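Local atomic coordinates of iron dependent repressor (Sulfolobus solfataricus, PDB entry 2X4H), a protein that binds zinc and, as a member of the DtxR/MntR family, probably acts as a dimeric, metal-responsive transcription factor that binds DNA. Residues C[91-96]-C[100-105]. Numbering follows the deposited sequence.
Sequences LLVNIG and QTACEY. With ZN (zinc ion), chain M.
A helical hairpin, two consecutive helices joined by a short loop, in the metal-binding and dimerisation domain brings Leu92 and Val93, near the C-terminal end of helix 72-94, against Ala102 of helix 99-107, on the flank of a zinc site. The helices approach closely at a small residue: Leu92 CA and Ala102 CA are 5.9 Å apart, and Leu92 CB meets Ala102 CB at 4.0 Å. The Ala102 methyl also receives Val93, whose CG2 reaches Ala102 CB at 4.1 Å, so one methyl group sits against two successive residues of the longer helix. Leu92 extends past this point. With CG anti to its carbonyl carbon (chi1 -64°), it lays CD1 alongside the second helix, 3.9 Å from Ala102 O and 4.2 Å from Tyr105 CB. The side-chain contacts are all between apolar groups, and the packing continues onto a second subunit: Leu92 also packs on Ile117 of that subunit, while Tyr105 OH hydrogen-bonds its Glu116. The reversal between the helices begins with a Schellman motif, in which Ile97 N bonds Leu92 O and Gly96, the C-prime residue at positive phi, bonds Val93 O through its N at 3.0 Å. Next to Ala102, Cys103 turns from the hairpin interface toward the metal. Its SG, anti to the backbone N (chi1 -168°), binds zinc at 2.2 Å, where His85 and Glu89 from the long helix and a water, its O also 2.2 Å from the zinc, complete the four ligands.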
loop_
_atom_site.group_PDB
_atom_site.type_symbol
_atom_site.label_atom_id
_atom_site.label_comp_id
_atom_site.label_asym_id
_atom_site.label_seq_id
_atom_site.Cartn_x
_atom_site.Cartn_y
_atom_site.Cartn_z
ATOM N N LEU C 91 20.571 18.042 16.420
ATOM C CA LEU C 91 20.105 17.996 17.814
ATOM C C LEU C 91 20.953 17.005 18.592
ATOM O O LEU C 91 21.390 17.308 19.695
ATOM C CB LEU C 91 18.616 17.623 17.926
ATOM C CG LEU C 91 18.090 17.332 19.340
ATOM C CD1 LEU C 91 18.161 18.565 20.212
ATOM C CD2 LEU C 91 16.644 16.734 19.268
ATOM N N LEU C 92 21.207 15.840 18.012
ATOM C CA LEU C 92 21.870 14.761 18.736
ATOM C C LEU C 92 23.330 15.095 19.007
ATOM O O LEU C 92 23.837 14.875 20.120
ATOM C CB LEU C 92 21.707 13.429 18.000
ATOM C CG LEU C 92 20.268 12.915 17.869
ATOM C CD1 LEU C 92 20.250 11.539 17.255
ATOM C CD2 LEU C 92 19.528 12.900 19.210
ATOM N N VAL C 93 23.999 15.703 18.029
ATOM C CA VAL C 93 25.374 16.137 18.248
ATOM C C VAL C 93 25.393 17.255 19.284
ATOM O O VAL C 93 26.282 17.281 20.153
ATOM C CB VAL C 93 26.065 16.527 16.918
ATOM C CG1 VAL C 93 27.365 17.301 17.143
ATOM C CG2 VAL C 93 26.325 15.274 16.076
ATOM N N ASN C 94 24.424 18.172 19.228
ATOM C CA ASN C 94 24.445 19.351 20.140
ATOM C C ASN C 94 24.172 18.940 21.593
ATOM O O ASN C 94 24.555 19.660 22.534
ATOM C CB ASN C 94 23.431 20.424 19.742
ATOM C CG ASN C 94 23.799 21.154 18.482
ATOM O OD1 ASN C 94 24.835 20.883 17.843
ATOM N ND2 ASN C 94 22.937 22.108 18.094
ATOM N N ILE C 95 23.514 17.792 21.782
ATOM C CA ILE C 95 23.286 17.299 23.139
ATOM C C ILE C 95 24.298 16.249 23.539
ATOM O O ILE C 95 24.113 15.590 24.553
ATOM C CB ILE C 95 21.839 16.775 23.338
ATOM C CG1 ILE C 95 21.613 15.428 22.648
ATOM C CG2 ILE C 95 20.824 17.785 22.800
ATOM C CD1 ILE C 95 20.187 14.903 22.804
ATOM N N GLY C 96 25.362 16.082 22.758
ATOM C CA GLY C 96 26.510 15.272 23.180
ATOM C C GLY C 96 26.701 13.885 22.587
ATOM O O GLY C 96 27.526 13.134 23.061
ATOM N N GLN C 100 28.706 9.804 14.203
ATOM C CA GLN C 100 28.428 8.557 13.527
ATOM C C GLN C 100 27.285 7.827 14.237
ATOM O O GLN C 100 26.377 7.334 13.597
ATOM C CB GLN C 100 29.664 7.680 13.433
ATOM C CG GLN C 100 29.340 6.289 12.905
ATOM C CD GLN C 100 30.178 5.892 11.718
ATOM O OE1 GLN C 100 31.382 6.159 11.677
ATOM N NE2 GLN C 100 29.549 5.236 10.739
ATOM N N THR C 101 27.332 7.784 15.566
ATOM C CA THR C 101 26.247 7.214 16.349
ATOM C C THR C 101 24.967 8.032 16.170
ATOM O O THR C 101 23.868 7.488 16.169
ATOM C CB THR C 101 26.632 7.147 17.838
ATOM O OG1 THR C 101 27.894 6.476 17.982
ATOM C CG2 THR C 101 25.556 6.420 18.638
ATOM N N ALA C 102 25.112 9.342 15.997
ATOM C CA ALA C 102 23.972 10.211 15.709
ATOM C C ALA C 102 23.301 9.838 14.394
ATOM O O ALA C 102 22.086 9.818 14.308
ATOM C CB ALA C 102 24.419 11.692 15.673
ATOM N N CYS C 103 24.096 9.562 13.367
ATOM C CA CYS C 103 23.570 9.193 12.070
ATOM C C CYS C 103 22.758 7.889 12.177
ATOM O O CYS C 103 21.630 7.816 11.703
ATOM C CB CYS C 103 24.720 9.042 11.059
ATOM S SG CYS C 103 24.164 8.924 9.343
ATOM N N GLU C 104 23.341 6.892 12.848
ATOM C CA GLU C 104 22.729 5.571 13.012
ATOM C C GLU C 104 21.452 5.648 13.849
ATOM O O GLU C 104 20.432 5.091 13.491
ATOM C CB GLU C 104 23.735 4.600 13.647
ATOM C CG GLU C 104 24.937 4.280 12.751
ATOM C CD GLU C 104 26.170 3.766 13.506
ATOM O OE1 GLU C 104 27.226 3.593 12.853
ATOM O OE2 GLU C 104 26.104 3.543 14.741
ATOM N N TYR C 105 21.505 6.381 14.951
ATOM C CA TYR C 105 20.326 6.543 15.787
ATOM C C TYR C 105 19.210 7.266 15.067
ATOM O O TYR C 105 18.053 6.881 15.177
ATOM C CB TYR C 105 20.651 7.360 17.023
ATOM C CG TYR C 105 21.349 6.670 18.172
ATOM C CD1 TYR C 105 21.463 5.291 18.263
ATOM C CD2 TYR C 105 21.861 7.439 19.208
ATOM C CE1 TYR C 105 22.091 4.694 19.370
ATOM C CE2 TYR C 105 22.465 6.866 20.292
ATOM C CZ TYR C 105 22.585 5.500 20.378
ATOM O OH TYR C 105 23.211 4.973 21.494
HETATM ZN ZN ZN M . 23.339 10.822 8.605
HETATM O O HOH W 1 23.499 12.153 6.835
#